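Local coordinates for protein guanine deaminase (Escherichia coli, PDB 6OHB) that catalyses the zinc-dependent hydrolytic deamination of guanine to xanthine and ammonia, a step of purine degradation, at residues A[77-81]-A[335-339]; A[87-93]-A[104-108]; A[211-216]-A[247-252]; A[297-303]-A[342-347]. The contacts are given in a common frame with arbitrary orientation. Residue numbers count along the deposited sequence, not the author numbering.

Contact 1: A[77-81]-A[335-339]; sequences GFVDT and NMLQT
This is a buried, apolar strand-to-helix contact near the centre of the chain, where barrel strand 73-84 meets the first turn of helix 336-349. Residues 78-81 run as strand, and 336-339 are helical behind the N-cap Asn335, whose OD1 accepts from Gln338 N at 3.2 Å. The closest CA atoms are those of Phe78 and Met336, 7.0 Å apart. Phe78 (chi1 m) points at the helix, its CG 3.9 Å from Met336 CB and its CZ 4.3 Å from Leu337 CD2. In the TIM-barrel fold of the amidohydrolases this strand carries the zinc ligands His82 and His84 at its C-terminal end. Met336, flexible and unbranched, follows a t, p, p course that carries its CE along the strand to 3.9 Å from Val79 O and 4.1 Å from Asp80 CA. The carboxylate of Asp80 has its polar partner outside the two segments, OD2 being hydrogen-bonded to Thr326 OG1. At the helix start Thr339 OG1 donates a hydrogen bond to Asn335 O at 2.9 Å, which satisfies a buried hydroxyl.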
loop_
_atom_site.group_PDB
_atom_site.type_symbol
_atom_site.label_atom_id
_atom_site.label_comp_id
_atom_site.label_asym_id
_atom_site.label_seq_id
_atom_site.Cartn_x
_atom_site.Cartn_y
_atom_site.Cartn_z
ATOM N N GLY A 77 -8.478 -14.642 14.305
ATOM C CA GLY A 77 -7.330 -14.754 13.419
ATOM C C GLY A 77 -7.727 -14.564 11.966
ATOM O O GLY A 77 -8.807 -14.977 11.534
ATOM N N PHE A 78 -6.860 -13.890 11.212
ATOM C CA PHE A 78 -7.141 -13.651 9.804
ATOM C C PHE A 78 -7.002 -14.928 8.980
ATOM O O PHE A 78 -6.191 -15.815 9.284
ATOM C CB PHE A 78 -6.222 -12.559 9.250
ATOM C CG PHE A 78 -6.354 -11.248 9.969
ATOM C CD1 PHE A 78 -7.606 -10.713 10.232
ATOM C CD2 PHE A 78 -5.231 -10.561 10.400
ATOM C CE1 PHE A 78 -7.738 -9.513 10.902
ATOM C CE2 PHE A 78 -5.356 -9.358 11.073
ATOM C CZ PHE A 78 -6.614 -8.834 11.323
ATOM N N VAL A 79 -7.778 -14.978 7.896
ATOM C CA VAL A 79 -7.887 -16.138 7.018
ATOM C C VAL A 79 -7.411 -15.716 5.632
ATOM O O VAL A 79 -8.065 -14.905 4.960
ATOM C CB VAL A 79 -9.321 -16.677 6.965
ATOM C CG1 VAL A 79 -9.395 -17.882 6.038
ATOM C CG2 VAL A 79 -9.810 -17.032 8.374
ATOM N N ASP A 80 -6.287 -16.286 5.197
ATOM C CA ASP A 80 -5.654 -15.976 3.917
ATOM C C ASP A 80 -5.971 -17.103 2.938
ATOM O O ASP A 80 -5.426 -18.204 3.058
ATOM C CB ASP A 80 -4.146 -15.827 4.111
ATOM C CG ASP A 80 -3.459 -15.151 2.937
ATOM O OD1 ASP A 80 -3.970 -15.235 1.796
ATOM O OD2 ASP A 80 -2.393 -14.539 3.165
ATOM N N THR A 81 -6.810 -16.820 1.940
ATOM C CA THR A 81 -7.367 -17.890 1.116
ATOM C C THR A 81 -6.562 -18.220 -0.142
ATOM O O THR A 81 -6.980 -19.108 -0.893
ATOM C CB THR A 81 -8.809 -17.557 0.714
ATOM O OG1 THR A 81 -8.839 -16.346 -0.054
ATOM C CG2 THR A 81 -9.696 -17.412 1.951
ATOM N N ASN A 335 0.360 -9.193 4.943
ATOM C CA ASN A 335 -0.531 -8.535 5.888
ATOM C C ASN A 335 -1.934 -8.388 5.316
ATOM O O ASN A 335 -2.115 -7.837 4.224
ATOM C CB ASN A 335 0.022 -7.165 6.279
ATOM C CG ASN A 335 -0.700 -6.570 7.474
ATOM O OD1 ASN A 335 -1.695 -5.856 7.322
ATOM N ND2 ASN A 335 -0.209 -6.872 8.674
ATOM N N MET A 336 -2.921 -8.866 6.078
ATOM C CA MET A 336 -4.312 -8.827 5.638
ATOM C C MET A 336 -4.862 -7.404 5.621
ATOM O O MET A 336 -5.675 -7.060 4.755
ATOM C CB MET A 336 -5.164 -9.719 6.547
ATOM C CG MET A 336 -6.633 -9.860 6.144
ATOM S SD MET A 336 -6.920 -10.618 4.531
ATOM C CE MET A 336 -5.668 -11.899 4.497
ATOM N N LEU A 337 -4.442 -6.562 6.570
ATOM C CA LEU A 337 -4.926 -5.183 6.584
ATOM C C LEU A 337 -4.549 -4.467 5.294
ATOM O O LEU A 337 -5.379 -3.783 4.678
ATOM C CB LEU A 337 -4.388 -4.438 7.810
ATOM C CG LEU A 337 -4.717 -5.035 9.183
ATOM C CD1 LEU A 337 -3.998 -4.268 10.285
ATOM C CD2 LEU A 337 -6.216 -5.045 9.426
ATOM N N GLN A 338 -3.291 -4.612 4.871
ATOM C CA GLN A 338 -2.849 -4.010 3.620
ATOM C C GLN A 338 -3.556 -4.634 2.421
ATOM O O GLN A 338 -3.865 -3.937 1.445
ATOM C CB GLN A 338 -1.330 -4.147 3.497
ATOM C CG GLN A 338 -0.586 -3.456 4.626
ATOM C CD GLN A 338 0.920 -3.515 4.470
ATOM O OE1 GLN A 338 1.519 -4.589 4.510
ATOM N NE2 GLN A 338 1.540 -2.354 4.296
ATOM N N THR A 339 -3.824 -5.947 2.476
ATOM C CA THR A 339 -4.591 -6.593 1.409
ATOM C C THR A 339 -5.972 -5.967 1.268
ATOM O O THR A 339 -6.445 -5.717 0.152
ATOM C CB THR A 339 -4.709 -8.097 1.664
ATOM O OG1 THR A 339 -3.402 -8.667 1.779
ATOM C CG2 THR A 339 -5.446 -8.778 0.522
#

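Contact 2: A[87-93]-A[104-108]; sequences QSEMVGA and KHTFP
Two nearby pieces of chain pack here: the irregular segment 87-93, which follows strand 73-84, and the helical residues 104-108 of helix 98-111. Segment 87-93 opens with a type I beta turn, Gln87 to Met90, closed by Met90 N to Gln87 O at 3.2 Å, and then runs extended. The helix has a wider pi-type turn at 104-106 and a kink where Pro108, lacking an amide hydrogen, cannot bond to the turn before. The nearest CA atoms, 6.2 Å apart, belong to Gly92 and His105.

The ring contacts centre on His105 (chi1 m). Gly92 CA lies 3.5 Å from its ring centroid, 10° off the normal, a CH-pi contact over the face; glycine suits this close approach because it has no side chain to get in the way. Ala93 N is 3.2 Å from His105 CE1, and Trp101 meets His105 edge-to-face.

Van der Waals packing continues with Met90, whose SD sits 3.7 Å from His105 CB and 3.9 Å from Thr106 OG1. Gln87 NE2 comes 3.4 Å from Thr106 CG2.

The polar end of Gln87 is held by Glu110 through NE2. NE of Arg402 of the second subunit is hydrogen-bonded to Ser88 O. Since Gln87 is a probable substrate-binding residue and Thr106 lies near Arg209, another one, this packing is consistent with part of the pocket wall beside the zinc centre of an amidohydrolase barrel.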
loop_
_atom_site.group_PDB
_atom_site.type_symbol
_atom_site.label_atom_id
_atom_site.label_comp_id
_atom_site.label_asym_id
_atom_site.label_seq_id
_atom_site.Cartn_x
_atom_site.Cartn_y
_atom_site.Cartn_z
ATOM N N GLN A 87 7.673 -18.831 -2.419
ATOM C CA GLN A 87 7.841 -17.647 -3.253
ATOM C C GLN A 87 8.144 -16.380 -2.462
ATOM O O GLN A 87 8.090 -15.285 -3.039
ATOM C CB GLN A 87 6.587 -17.420 -4.104
ATOM C CG GLN A 87 6.404 -18.420 -5.233
ATOM C CD GLN A 87 5.165 -18.141 -6.050
ATOM O OE1 GLN A 87 4.522 -17.102 -5.883
ATOM N NE2 GLN A 87 4.826 -19.058 -6.948
ATOM N N SER A 88 8.464 -16.490 -1.169
ATOM C CA SER A 88 8.646 -15.297 -0.347
ATOM C C SER A 88 9.791 -14.424 -0.854
ATOM O O SER A 88 9.711 -13.192 -0.796
ATOM C CB SER A 88 8.887 -15.702 1.108
ATOM O OG SER A 88 7.787 -16.428 1.631
ATOM N N GLU A 89 10.855 -15.037 -1.369
ATOM C CA GLU A 89 12.052 -14.308 -1.773
ATOM C C GLU A 89 11.976 -13.741 -3.186
ATOM O O GLU A 89 12.896 -13.025 -3.596
ATOM C CB GLU A 89 13.286 -15.213 -1.649
ATOM C CG GLU A 89 13.317 -16.375 -2.630
ATOM C CD GLU A 89 12.717 -17.651 -2.059
ATOM O OE1 GLU A 89 11.663 -17.576 -1.388
ATOM O OE2 GLU A 89 13.305 -18.731 -2.282
ATOM N N MET A 90 10.904 -14.020 -3.923
ATOM C CA MET A 90 10.835 -13.663 -5.336
ATOM C C MET A 90 10.931 -12.155 -5.538
ATOM O O MET A 90 10.127 -11.388 -4.998
ATOM C CB MET A 90 9.538 -14.195 -5.943
ATOM C CG MET A 90 9.669 -14.613 -7.397
ATOM S SD MET A 90 8.085 -14.695 -8.255
ATOM C CE MET A 90 7.071 -15.450 -7.011
ATOM N N VAL A 91 11.915 -11.735 -6.328
ATOM C CA VAL A 91 12.069 -10.348 -6.749
ATOM C C VAL A 91 11.867 -10.306 -8.257
ATOM O O VAL A 91 12.603 -10.957 -9.008
ATOM C CB VAL A 91 13.443 -9.782 -6.361
ATOM C CG1 VAL A 91 13.588 -8.341 -6.856
ATOM C CG2 VAL A 91 13.646 -9.866 -4.858
ATOM N N GLY A 92 10.866 -9.556 -8.700
ATOM C CA GLY A 92 10.537 -9.466 -10.107
ATOM C C GLY A 92 10.998 -8.165 -10.736
ATOM O O GLY A 92 11.117 -7.141 -10.068
ATOM N N ALA A 93 11.268 -8.219 -12.037
ATOM C CA ALA A 93 11.488 -6.996 -12.790
ATOM C C ALA A 93 10.190 -6.190 -12.858
ATOM O O ALA A 93 9.105 -6.669 -12.514
ATOM C CB ALA A 93 12.005 -7.311 -14.196
ATOM N N LYS A 104 9.737 -16.263 -15.942
ATOM C CA LYS A 104 10.988 -15.584 -15.616
ATOM C C LYS A 104 11.333 -15.594 -14.134
ATOM O O LYS A 104 12.517 -15.635 -13.787
ATOM C CB LYS A 104 10.956 -14.137 -16.115
ATOM C CG LYS A 104 10.926 -14.030 -17.629
ATOM C CD LYS A 104 11.423 -12.680 -18.104
ATOM C CE LYS A 104 10.392 -11.989 -18.976
ATOM N NZ LYS A 104 10.841 -10.619 -19.337
ATOM N N HIS A 105 10.340 -15.552 -13.250
ATOM C CA HIS A 105 10.586 -15.404 -11.823
ATOM C C HIS A 105 10.008 -16.551 -11.010
ATOM O O HIS A 105 10.701 -17.102 -10.147
ATOM C CB HIS A 105 10.009 -14.067 -11.329
ATOM C CG HIS A 105 10.551 -12.873 -12.052
ATOM N ND1 HIS A 105 9.747 -11.997 -12.748
ATOM C CD2 HIS A 105 11.816 -12.410 -12.185
ATOM C CE1 HIS A 105 10.493 -11.047 -13.283
ATOM N NE2 HIS A 105 11.752 -11.273 -12.955
ATOM N N THR A 106 8.762 -16.946 -11.286
ATOM C CA THR A 106 8.065 -17.903 -10.431
ATOM C C THR A 106 8.748 -19.267 -10.440
ATOM O O THR A 106 9.079 -19.814 -9.378
ATOM C CB THR A 106 6.612 -18.034 -10.892
ATOM O OG1 THR A 106 5.927 -16.795 -10.668
ATOM C CG2 THR A 106 5.904 -19.147 -10.135
ATOM N N PHE A 107 8.974 -19.831 -11.636
ATOM C CA PHE A 107 9.534 -21.181 -11.723
ATOM C C PHE A 107 10.972 -21.267 -11.223
ATOM O O PHE A 107 11.286 -22.218 -10.486
ATOM C CB PHE A 107 9.409 -21.708 -13.155
ATOM C CG PHE A 107 7.994 -21.826 -13.641
ATOM C CD1 PHE A 107 6.946 -21.987 -12.748
ATOM C CD2 PHE A 107 7.712 -21.781 -14.995
ATOM C CE1 PHE A 107 5.643 -22.095 -13.198
ATOM C CE2 PHE A 107 6.412 -21.890 -15.451
ATOM C CZ PHE A 107 5.376 -22.047 -14.550
ATOM N N PRO A 108 11.897 -20.368 -11.597
ATOM C CA PRO A 108 13.250 -20.465 -11.017
ATOM C C PRO A 108 13.257 -20.287 -9.510
ATOM O O PRO A 108 14.050 -20.934 -8.815
ATOM C CB PRO A 108 14.026 -19.343 -11.729
ATOM C CG PRO A 108 13.244 -19.048 -12.959
ATOM C CD PRO A 108 11.810 -19.271 -12.579
#

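Contact 3: A[211-216]-A[247-252]; sequences APTSSP and WVKSLY
Loop-to-helix packing after a strand of the amidohydrolase TIM barrel joins segment 211-216, which follows strand 203-208, to the last turn of helix 242-251. The loop adjoins Phe210, a probable substrate-binding residue, and Ser215 OG, hydrogen-bonded to Asp171, also caps Gln218 N at the start of helix 216-228. The closest CA pair is Pro212 and Val248, 5.8 Å apart. Trp247 (chi1 t) offers a face of its six-membered ring to Pro212 CB, 3.6 Å from the centroid and 14° off the normal, a CH-pi contact that suits the rigid proline ring. Val248 CG2 approaches Pro212 CD at 3.5 Å and Ala211 CB at 4.4 Å. Leu251 then brings CD1 to 3.8 Å from Pro212 O; that oxygen accepts from Arg172 and Asn173. Tyr252, just past the helix, reaches across with chi1 m: CE2 lies 4.1 Å from Ala211 CB, CE1 3.8 Å from Pro216 CG. The ring places a polar tip at the loop backbone, Tyr252 OH donating a hydrogen bond to Ser214 O at 2.6 Å.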
loop_
_atom_site.group_PDB
_atom_site.type_symbol
_atom_site.label_atom_id
_atom_site.label_comp_id
_atom_site.label_asym_id
_atom_site.label_seq_id
_atom_site.Cartn_x
_atom_site.Cartn_y
_atom_site.Cartn_z
ATOM N N ALA A 211 -4.971 -24.987 -15.462
ATOM C CA ALA A 211 -5.192 -25.884 -16.593
ATOM C C ALA A 211 -4.063 -25.865 -17.623
ATOM O O ALA A 211 -3.726 -26.947 -18.136
ATOM C CB ALA A 211 -6.540 -25.558 -17.251
ATOM N N PRO A 212 -3.452 -24.722 -17.974
ATOM C CA PRO A 212 -2.348 -24.768 -18.951
ATOM C C PRO A 212 -1.243 -25.755 -18.618
ATOM O O PRO A 212 -0.715 -26.399 -19.532
ATOM C CB PRO A 212 -1.830 -23.326 -18.941
ATOM C CG PRO A 212 -3.039 -22.513 -18.681
ATOM C CD PRO A 212 -3.921 -23.338 -17.765
ATOM N N THR A 213 -0.887 -25.918 -17.346
ATOM C CA THR A 213 0.245 -26.759 -16.986
ATOM C C THR A 213 -0.178 -28.159 -16.560
ATOM O O THR A 213 0.626 -28.890 -15.975
ATOM C CB THR A 213 1.077 -26.108 -15.877
ATOM O OG1 THR A 213 0.213 -25.613 -14.844
ATOM C CG2 THR A 213 1.927 -24.970 -16.431
ATOM N N SER A 214 -1.403 -28.567 -16.868
ATOM C CA SER A 214 -1.841 -29.921 -16.562
ATOM C C SER A 214 -2.436 -30.564 -17.803
ATOM O O SER A 214 -3.366 -30.019 -18.407
ATOM C CB SER A 214 -2.864 -29.911 -15.419
ATOM O OG SER A 214 -2.231 -29.596 -14.186
ATOM N N SER A 215 -1.915 -31.734 -18.155
ATOM C CA SER A 215 -2.436 -32.516 -19.262
ATOM C C SER A 215 -3.836 -33.032 -18.926
ATOM O O SER A 215 -4.246 -33.032 -17.762
ATOM C CB SER A 215 -1.501 -33.684 -19.556
ATOM O OG SER A 215 -1.493 -34.597 -18.474
ATOM N N PRO A 216 -4.598 -33.469 -19.933
ATOM C CA PRO A 216 -5.867 -34.154 -19.624
ATOM C C PRO A 216 -5.693 -35.357 -18.708
ATOM O O PRO A 216 -6.569 -35.621 -17.872
ATOM C CB PRO A 216 -6.392 -34.556 -21.010
ATOM C CG PRO A 216 -5.807 -33.523 -21.934
ATOM C CD PRO A 216 -4.446 -33.195 -21.373
ATOM N N TRP A 247 -4.962 -18.919 -23.722
ATOM C CA TRP A 247 -4.140 -20.124 -23.681
ATOM C C TRP A 247 -4.975 -21.345 -23.307
ATOM O O TRP A 247 -4.808 -22.427 -23.887
ATOM C CB TRP A 247 -2.993 -19.921 -22.691
ATOM C CG TRP A 247 -1.863 -20.898 -22.817
ATOM C CD1 TRP A 247 -1.642 -21.774 -23.840
ATOM C CD2 TRP A 247 -0.788 -21.089 -21.887
ATOM N NE1 TRP A 247 -0.499 -22.501 -23.601
ATOM C CE2 TRP A 247 0.043 -22.100 -22.408
ATOM C CE3 TRP A 247 -0.450 -20.504 -20.661
ATOM C CZ2 TRP A 247 1.190 -22.540 -21.748
ATOM C CZ3 TRP A 247 0.690 -20.942 -20.006
ATOM C CH2 TRP A 247 1.496 -21.950 -20.550
ATOM N N VAL A 248 -5.872 -21.189 -22.329
ATOM C CA VAL A 248 -6.731 -22.298 -21.920
ATOM C C VAL A 248 -7.665 -22.676 -23.056
ATOM O O VAL A 248 -7.853 -23.859 -23.364
ATOM C CB VAL A 248 -7.510 -21.939 -20.642
ATOM C CG1 VAL A 248 -8.549 -23.009 -20.333
ATOM C CG2 VAL A 248 -6.548 -21.769 -19.488
ATOM N N LYS A 249 -8.263 -21.678 -23.699
ATOM C CA LYS A 249 -9.079 -21.982 -24.864
ATOM C C LYS A 249 -8.267 -22.712 -25.948
ATOM O O LYS A 249 -8.836 -23.494 -26.710
ATOM C CB LYS A 249 -9.740 -20.706 -25.396
ATOM N N SER A 250 -6.961 -22.460 -26.091
ATOM C CA SER A 250 -6.237 -23.294 -27.064
ATOM C C SER A 250 -6.024 -24.717 -26.545
ATOM O O SER A 250 -6.105 -25.693 -27.306
ATOM C CB SER A 250 -4.854 -22.696 -27.447
ATOM O OG SER A 250 -4.779 -21.552 -28.309
ATOM N N LEU A 251 -5.737 -24.863 -25.271
ATOM C CA LEU A 251 -5.315 -26.190 -24.876
ATOM C C LEU A 251 -6.483 -27.134 -24.634
ATOM O O LEU A 251 -6.305 -28.360 -24.718
ATOM C CB LEU A 251 -4.418 -26.097 -23.644
ATOM C CG LEU A 251 -3.009 -25.612 -24.014
ATOM C CD1 LEU A 251 -2.300 -25.117 -22.775
ATOM C CD2 LEU A 251 -2.199 -26.711 -24.680
ATOM N N TYR A 252 -7.681 -26.601 -24.411
ATOM C CA TYR A 252 -8.893 -27.395 -24.236
ATOM C C TYR A 252 -9.990 -26.830 -25.132
ATOM O O TYR A 252 -10.941 -26.198 -24.652
ATOM C CB TYR A 252 -9.304 -27.390 -22.766
ATOM C CG TYR A 252 -8.344 -28.158 -21.881
ATOM C CD1 TYR A 252 -8.427 -29.539 -21.776
ATOM C CD2 TYR A 252 -7.355 -27.503 -21.151
ATOM C CE1 TYR A 252 -7.562 -30.249 -20.972
ATOM C CE2 TYR A 252 -6.481 -28.208 -20.340
ATOM C CZ TYR A 252 -6.590 -29.581 -20.256
ATOM O OH TYR A 252 -5.723 -30.287 -19.452
#

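Contact 4: A[297-303]-A[342-347]; sequences FCPTSNL and EAYKVL
Helix 299-303 and helix 342-347 pack with axes 9.2 Å apart at closest and 57° between their N-to-C directions. The nearest CA atoms, of Pro299 and Ala343, are just 5.2 Å apart, which the small alanine permits. The proline ring lodges against the start of segment 342-347, its CG 3.3 Å from Ala343 N and 3.7 Å from Ala343 CB, while its CB lies 3.9 Å from Glu342 CB. Phe297 (chi1 t) fills the next hollow: CE2 is 3.7 Å from Ala343 CB and 4.1 Å from Leu347 CD1, and CZ 4.1 Å from Val346 CG1, so valine and leucine border the ring edge. Val346 is the bump on the other helix, its CG2 sitting in the corner formed by Pro299 CB (4.0 Å) and Leu303 CD1 (3.8 Å). Glu342 lays its CG 3.2 Å from Thr300 OG1 and OE1 3.6 Å from Leu303 CD1. A buried carboxylate is favoured by a nearby counter-charge, and Glu342 OE2 forms a salt bridge with Lys345 NZ at 2.6 Å as well as with Lys345 of the second subunit. Within the TIM barrel, helix 299-304 follows strand 294-297 and helix 336-349 follows strand 321-324, whose Met324 touches Phe297, Pro299 and Ala343.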
loop_
_atom_site.group_PDB
_atom_site.type_symbol
_atom_site.label_atom_id
_atom_site.label_comp_id
_atom_site.label_asym_id
_atom_site.label_seq_id
_atom_site.Cartn_x
_atom_site.Cartn_y
_atom_site.Cartn_z
ATOM N N PHE A 297 -10.087 -13.642 -3.687
ATOM C CA PHE A 297 -9.850 -12.278 -4.151
ATOM C C PHE A 297 -8.458 -11.839 -3.705
ATOM O O PHE A 297 -8.173 -11.798 -2.503
ATOM C CB PHE A 297 -10.957 -11.378 -3.589
ATOM C CG PHE A 297 -10.888 -9.925 -4.006
ATOM C CD1 PHE A 297 -10.104 -9.500 -5.066
ATOM C CD2 PHE A 297 -11.639 -8.981 -3.314
ATOM C CE1 PHE A 297 -10.063 -8.157 -5.422
ATOM C CE2 PHE A 297 -11.601 -7.648 -3.661
ATOM C CZ PHE A 297 -10.814 -7.230 -4.714
ATOM N N CYS A 298 -7.590 -11.505 -4.668
ATOM C CA CYS A 298 -6.216 -11.078 -4.389
ATOM C C CYS A 298 -5.938 -9.755 -5.090
ATOM O O CYS A 298 -5.377 -9.739 -6.201
ATOM C CB CYS A 298 -5.198 -12.120 -4.865
ATOM S SG CYS A 298 -5.622 -13.858 -4.652
ATOM N N PRO A 299 -6.260 -8.623 -4.451
ATOM C CA PRO A 299 -6.129 -7.341 -5.166
ATOM C C PRO A 299 -4.689 -6.933 -5.459
ATOM O O PRO A 299 -4.420 -6.345 -6.519
ATOM C CB PRO A 299 -6.827 -6.345 -4.233
ATOM C CG PRO A 299 -6.782 -6.992 -2.882
ATOM C CD PRO A 299 -6.912 -8.466 -3.140
ATOM N N THR A 300 -3.750 -7.237 -4.559
ATOM C CA THR A 300 -2.388 -6.726 -4.700
ATOM C C THR A 300 -1.704 -7.274 -5.949
ATOM O O THR A 300 -1.169 -6.511 -6.764
ATOM C CB THR A 300 -1.575 -7.062 -3.447
ATOM O OG1 THR A 300 -2.192 -6.465 -2.304
ATOM C CG2 THR A 300 -0.152 -6.532 -3.570
ATOM N N SER A 301 -1.707 -8.599 -6.114
ATOM C CA SER A 301 -1.117 -9.182 -7.312
ATOM C C SER A 301 -1.918 -8.829 -8.562
ATOM O O SER A 301 -1.334 -8.654 -9.637
ATOM C CB SER A 301 -0.980 -10.699 -7.157
ATOM O OG SER A 301 -2.159 -11.364 -7.564
ATOM N N ASN A 302 -3.245 -8.695 -8.445
ATOM C CA ASN A 302 -4.030 -8.255 -9.598
ATOM C C ASN A 302 -3.552 -6.894 -10.096
ATOM O O ASN A 302 -3.524 -6.639 -11.307
ATOM C CB ASN A 302 -5.520 -8.185 -9.254
ATOM C CG ASN A 302 -6.147 -9.554 -9.023
ATOM O OD1 ASN A 302 -5.530 -10.597 -9.254
ATOM N ND2 ASN A 302 -7.388 -9.549 -8.561
ATOM N N LEU A 303 -3.168 -6.007 -9.177
ATOM C CA LEU A 303 -2.724 -4.682 -9.594
ATOM C C LEU A 303 -1.278 -4.693 -10.089
ATOM O O LEU A 303 -0.970 -4.064 -11.110
ATOM C CB LEU A 303 -2.895 -3.687 -8.447
ATOM C CG LEU A 303 -4.324 -3.227 -8.163
ATOM C CD1 LEU A 303 -4.353 -2.270 -6.980
ATOM C CD2 LEU A 303 -4.927 -2.577 -9.395
ATOM N N GLU A 342 -5.752 -2.653 -0.429
ATOM C CA GLU A 342 -5.679 -2.764 -1.886
ATOM C C GLU A 342 -7.035 -3.128 -2.481
ATOM O O GLU A 342 -7.409 -2.622 -3.551
ATOM C CB GLU A 342 -4.626 -3.793 -2.294
ATOM C CG GLU A 342 -3.219 -3.458 -1.831
ATOM C CD GLU A 342 -2.669 -2.203 -2.482
ATOM O OE1 GLU A 342 -2.823 -2.058 -3.713
ATOM O OE2 GLU A 342 -2.081 -1.367 -1.762
ATOM N N ALA A 343 -7.787 -3.994 -1.798
ATOM C CA ALA A 343 -9.139 -4.313 -2.244
ATOM C C ALA A 343 -10.009 -3.067 -2.271
ATOM O O ALA A 343 -10.805 -2.871 -3.197
ATOM C CB ALA A 343 -9.758 -5.375 -1.340
ATOM N N TYR A 344 -9.875 -2.217 -1.251
ATOM C CA TYR A 344 -10.622 -0.967 -1.216
ATOM C C TYR A 344 -10.288 -0.087 -2.419
ATOM O O TYR A 344 -11.186 0.511 -3.025
ATOM C CB TYR A 344 -10.340 -0.236 0.098
ATOM C CG TYR A 344 -11.114 1.050 0.258
ATOM C CD1 TYR A 344 -10.620 2.255 -0.245
ATOM C CD2 TYR A 344 -12.344 1.063 0.905
ATOM C CE1 TYR A 344 -11.335 3.438 -0.106
ATOM C CE2 TYR A 344 -13.064 2.239 1.051
ATOM C CZ TYR A 344 -12.557 3.421 0.543
ATOM O OH TYR A 344 -13.275 4.588 0.690
ATOM N N LYS A 345 -9.004 0.010 -2.783
ATOM C CA LYS A 345 -8.667 0.819 -3.963
ATOM C C LYS A 345 -9.232 0.209 -5.248
ATOM O O LYS A 345 -9.775 0.927 -6.099
ATOM C CB LYS A 345 -7.155 1.021 -4.082
ATOM C CG LYS A 345 -6.561 1.870 -2.968
ATOM C CD LYS A 345 -5.049 1.896 -3.061
ATOM C CE LYS A 345 -4.404 1.665 -1.713
ATOM N NZ LYS A 345 -3.077 1.017 -1.874
ATOM N N VAL A 346 -9.116 -1.112 -5.406
ATOM C CA VAL A 346 -9.656 -1.774 -6.594
ATOM C C VAL A 346 -11.155 -1.506 -6.723
ATOM O O VAL A 346 -11.668 -1.158 -7.805
ATOM C CB VAL A 346 -9.352 -3.286 -6.519
ATOM C CG1 VAL A 346 -10.331 -4.087 -7.361
ATOM C CG2 VAL A 346 -7.907 -3.569 -6.924
ATOM N N LEU A 347 -11.877 -1.608 -5.607
ATOM C CA LEU A 347 -13.321 -1.432 -5.658
ATOM C C LEU A 347 -13.702 0.031 -5.861
ATOM O O LEU A 347 -14.687 0.327 -6.547
ATOM C CB LEU A 347 -13.947 -2.020 -4.397
ATOM C CG LEU A 347 -13.679 -3.524 -4.472
ATOM C CD1 LEU A 347 -13.847 -4.213 -3.125
ATOM C CD2 LEU A 347 -14.554 -4.164 -5.553
#

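Contacts 1 and 4 are fully buried and share helix 336-349: its first turn meets strand 73-84 in contact 1, its middle meets helix 299-304 in contact 4, and the two touch where Thr339 O lies 3.3 Å from Pro299 CG. Both are largely apolar, though contact 4 adds charges at the subunit interface. Contacts 2 and 3, only partly buried and with centres about 23 Å apart, instead pack loops that follow barrel strands against helices, using CH-pi contacts to aromatic rings; only contact 3 has a clear hydrogen bond between its segments. Contacts 2 and 4 both touch the second subunit, whereas contacts 1 and 3 do not.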